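Local coordinates for protein M32 carboxypeptidase (Chitinophagaceae bacterium, PDB 7A03) that probably acts as a metal-dependent carboxypeptidase of the M32 family, removing amino acids one at a time from the C-terminal ends of peptides, at residues Y101-A112 and R138-V149. Sequence-based numbering, arbitrary orientation.
Sequences YPASLVAEISEA and RMVELKRKETTV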
# COMPACT_ATOMS: atom_id res chain seq x y z
N TYR A 101 2.43 -15.86 -21.12
CA TYR A 101 2.08 -14.75 -22.02
C TYR A 101 2.68 -14.95 -23.41
O TYR A 101 3.88 -15.21 -23.53
CB TYR A 101 2.65 -13.44 -21.49
CG TYR A 101 1.94 -12.86 -20.30
CD1 TYR A 101 2.07 -13.45 -19.05
CD2 TYR A 101 1.16 -11.71 -20.41
CE1 TYR A 101 1.44 -12.91 -17.94
CE2 TYR A 101 0.54 -11.17 -19.31
CZ TYR A 101 0.68 -11.78 -18.08
OH TYR A 101 0.05 -11.24 -16.98
N PRO A 102 1.90 -14.76 -24.47
CA PRO A 102 2.48 -14.68 -25.81
C PRO A 102 3.26 -13.39 -25.97
O PRO A 102 2.89 -12.34 -25.42
CB PRO A 102 1.26 -14.69 -26.74
CG PRO A 102 0.07 -15.02 -25.86
CD PRO A 102 0.44 -14.55 -24.49
N ALA A 103 4.35 -13.46 -26.73
CA ALA A 103 5.22 -12.30 -26.92
C ALA A 103 4.47 -11.11 -27.51
O ALA A 103 4.71 -9.96 -27.12
CB ALA A 103 6.44 -12.68 -27.77
N SER A 104 3.53 -11.37 -28.43
CA SER A 104 2.78 -10.29 -29.06
C SER A 104 1.94 -9.53 -28.03
O SER A 104 1.87 -8.30 -28.07
CB SER A 104 1.89 -10.83 -30.17
OG SER A 104 0.98 -11.79 -29.67
N LEU A 105 1.34 -10.25 -27.08
CA LEU A 105 0.57 -9.60 -26.02
C LEU A 105 1.46 -8.75 -25.11
O LEU A 105 1.08 -7.64 -24.73
CB LEU A 105 -0.20 -10.64 -25.21
CG LEU A 105 -1.06 -10.01 -24.10
CD1 LEU A 105 -2.03 -8.99 -24.70
CD2 LEU A 105 -1.81 -11.10 -23.32
N VAL A 106 2.64 -9.26 -24.74
CA VAL A 106 3.57 -8.46 -23.94
C VAL A 106 3.90 -7.16 -24.66
O VAL A 106 3.86 -6.07 -24.07
CB VAL A 106 4.84 -9.28 -23.62
CG1 VAL A 106 5.76 -8.48 -22.72
CG2 VAL A 106 4.47 -10.62 -22.98
N ALA A 107 4.23 -7.25 -25.95
CA ALA A 107 4.58 -6.04 -26.70
C ALA A 107 3.39 -5.09 -26.80
O ALA A 107 3.56 -3.87 -26.65
CB ALA A 107 5.10 -6.42 -28.09
N GLU A 108 2.19 -5.62 -27.05
CA GLU A 108 0.99 -4.79 -27.14
C GLU A 108 0.70 -4.07 -25.83
O GLU A 108 0.37 -2.88 -25.83
CB GLU A 108 -0.20 -5.64 -27.56
CG GLU A 108 -0.14 -6.10 -29.01
CD GLU A 108 -1.09 -7.24 -29.29
OE1 GLU A 108 -1.73 -7.73 -28.34
OE2 GLU A 108 -1.20 -7.65 -30.47
N ILE A 109 0.83 -4.78 -24.70
CA ILE A 109 0.62 -4.17 -23.39
C ILE A 109 1.64 -3.06 -23.16
O ILE A 109 1.29 -1.98 -22.65
CB ILE A 109 0.65 -5.23 -22.28
CG1 ILE A 109 -0.58 -6.15 -22.38
CG2 ILE A 109 0.73 -4.57 -20.90
CD1 ILE A 109 -0.66 -7.19 -21.29
N SER A 110 2.90 -3.28 -23.54
CA SER A 110 3.91 -2.24 -23.37
C SER A 110 3.58 -1.00 -24.20
O SER A 110 3.66 0.14 -23.71
CB SER A 110 5.30 -2.80 -23.71
OG SER A 110 6.30 -1.81 -23.57
N GLU A 111 3.22 -1.20 -25.47
CA GLU A 111 2.89 -0.08 -26.34
C GLU A 111 1.69 0.69 -25.81
O GLU A 111 1.69 1.93 -25.76
CB GLU A 111 2.60 -0.58 -27.76
CG GLU A 111 3.74 -1.34 -28.44
CD GLU A 111 3.26 -2.19 -29.62
OE1 GLU A 111 2.09 -2.06 -30.02
OE2 GLU A 111 4.06 -2.99 -30.15
N ALA A 112 0.65 -0.04 -25.39
CA ALA A 112 -0.56 0.61 -24.89
C ALA A 112 -0.30 1.34 -23.57
O ALA A 112 -0.92 2.37 -23.31
CB ALA A 112 -1.67 -0.42 -24.73
N ARG A 138 -8.16 1.00 -25.21
CA ARG A 138 -7.14 0.05 -25.65
C ARG A 138 -6.59 -0.76 -24.46
O ARG A 138 -6.49 -1.99 -24.52
CB ARG A 138 -6.03 0.80 -26.38
CG ARG A 138 -4.82 -0.03 -26.79
CD ARG A 138 -5.20 -1.22 -27.64
NE ARG A 138 -4.02 -1.81 -28.26
CZ ARG A 138 -4.03 -2.95 -28.95
NH1 ARG A 138 -5.15 -3.63 -29.11
NH2 ARG A 138 -2.90 -3.41 -29.48
N MET A 139 -6.25 -0.06 -23.37
CA MET A 139 -5.75 -0.72 -22.17
C MET A 139 -6.74 -1.76 -21.66
O MET A 139 -6.35 -2.90 -21.34
CB MET A 139 -5.48 0.32 -21.08
CG MET A 139 -4.96 -0.27 -19.77
SD MET A 139 -3.35 -1.08 -19.97
CE MET A 139 -2.30 0.34 -20.15
N VAL A 140 -8.02 -1.40 -21.58
CA VAL A 140 -9.02 -2.31 -21.05
C VAL A 140 -9.17 -3.54 -21.94
O VAL A 140 -9.29 -4.67 -21.45
CB VAL A 140 -10.37 -1.58 -20.85
CG1 VAL A 140 -11.51 -2.57 -20.58
CG2 VAL A 140 -10.25 -0.59 -19.71
N GLU A 141 -9.18 -3.34 -23.27
CA GLU A 141 -9.23 -4.48 -24.19
C GLU A 141 -8.07 -5.44 -23.93
O GLU A 141 -8.26 -6.67 -23.84
CB GLU A 141 -9.18 -3.99 -25.64
CG GLU A 141 -10.33 -3.10 -26.06
CD GLU A 141 -10.38 -2.89 -27.56
OE1 GLU A 141 -9.42 -3.28 -28.26
OE2 GLU A 141 -11.39 -2.31 -28.05
N LEU A 142 -6.86 -4.90 -23.81
CA LEU A 142 -5.70 -5.76 -23.59
C LEU A 142 -5.78 -6.46 -22.24
O LEU A 142 -5.37 -7.62 -22.10
CB LEU A 142 -4.41 -4.96 -23.76
CG LEU A 142 -4.10 -4.58 -25.22
CD1 LEU A 142 -2.90 -3.66 -25.33
CD2 LEU A 142 -3.89 -5.85 -26.04
N LYS A 143 -6.34 -5.78 -21.23
CA LYS A 143 -6.44 -6.39 -19.91
C LYS A 143 -7.42 -7.56 -19.92
O LYS A 143 -7.20 -8.57 -19.23
CB LYS A 143 -6.86 -5.34 -18.89
CG LYS A 143 -5.74 -4.41 -18.49
CD LYS A 143 -4.78 -5.10 -17.53
CE LYS A 143 -3.36 -4.63 -17.69
NZ LYS A 143 -2.56 -5.21 -16.59
N ARG A 144 -8.50 -7.45 -20.70
CA ARG A 144 -9.41 -8.59 -20.82
C ARG A 144 -8.73 -9.77 -21.51
O ARG A 144 -8.83 -10.92 -21.05
CB ARG A 144 -10.70 -8.16 -21.52
CG ARG A 144 -11.32 -6.91 -20.88
CD ARG A 144 -12.61 -6.51 -21.55
NE ARG A 144 -13.56 -7.60 -21.53
CZ ARG A 144 -14.67 -7.63 -22.26
NH1 ARG A 144 -14.97 -6.61 -23.05
NH2 ARG A 144 -15.48 -8.68 -22.18
N LYS A 145 -7.98 -9.49 -22.59
CA LYS A 145 -7.15 -10.55 -23.19
C LYS A 145 -6.24 -11.18 -22.14
O LYS A 145 -6.09 -12.42 -22.08
CB LYS A 145 -6.33 -9.99 -24.36
CG LYS A 145 -7.04 -9.99 -25.69
CD LYS A 145 -7.05 -11.39 -26.31
CE LYS A 145 -7.80 -11.41 -27.65
NZ LYS A 145 -7.30 -10.37 -28.60
N GLU A 146 -5.63 -10.35 -21.29
CA GLU A 146 -4.74 -10.85 -20.25
C GLU A 146 -5.48 -11.76 -19.27
O GLU A 146 -4.91 -12.75 -18.79
CB GLU A 146 -4.10 -9.67 -19.52
CG GLU A 146 -2.95 -10.06 -18.60
CD GLU A 146 -2.27 -8.86 -18.00
OE1 GLU A 146 -2.84 -7.75 -18.07
OE2 GLU A 146 -1.16 -9.03 -17.46
N THR A 147 -6.72 -11.42 -18.93
CA THR A 147 -7.48 -12.32 -18.06
C THR A 147 -7.62 -13.70 -18.70
O THR A 147 -7.50 -14.73 -18.02
CB THR A 147 -8.86 -11.77 -17.68
OG1 THR A 147 -9.77 -11.89 -18.78
CG2 THR A 147 -8.78 -10.33 -17.20
N THR A 148 -7.87 -13.74 -20.01
CA THR A 148 -7.98 -15.06 -20.64
C THR A 148 -6.63 -15.78 -20.68
O THR A 148 -6.59 -17.01 -20.57
CB THR A 148 -8.63 -14.99 -22.02
OG1 THR A 148 -7.92 -14.07 -22.86
CG2 THR A 148 -10.08 -14.52 -21.90
N VAL A 149 -5.53 -15.05 -20.82
CA VAL A 149 -4.20 -15.67 -20.81
C VAL A 149 -3.85 -16.21 -19.42
O VAL A 149 -3.28 -17.30 -19.29
CB VAL A 149 -3.14 -14.68 -21.34
CG1 VAL A 149 -1.73 -15.09 -20.91
CG2 VAL A 149 -3.24 -14.55 -22.84
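Tyr-101 OH donates a hydrogen bond to Glu-146 OE2 at 2.6 Å, the carboxylate meeting the ring at its edge with the two planes turned 72° apart. OE2 takes this bond on its anti lone pair, while OE1 uses its syn lone pair for a salt bridge with Lys-143 NZ at 3.0 Å. Glu-146 gets there with CG anti to its backbone N (chi1 -169°) and the chain extended beyond. A glutamine in its place would probably leave the Lys-143 ammonium without its countercharge and weaken the hold on the Tyr-101 hydroxyl, which also bonds Lys-97.

Helices 103-126 and 129-150 form an antiparallel helical hairpin, their segment axes 9.8 Å apart and 154° from parallel. Leu-142 is a knob in a hole made by Leu-105, Glu-108, Ile-109 and Ala-112; its CD1 packs 3.5 Å from Ala-112 CB, and CD2 lies 3.9 Å from Leu-105 CD1. The other Leu-105 methyl, CD2, reaches Val-149 CG2 at 3.8 Å, and Val-149 CG1 covers one face of the Tyr-101 ring.

Nearer the turn between the helices, Arg-138 lays its aliphatic CG against Ala-112 CB, and its NH2 stays 4.6 Å from Glu-108 OE1, too far for a salt bridge, though the opposite charges probably attract each other.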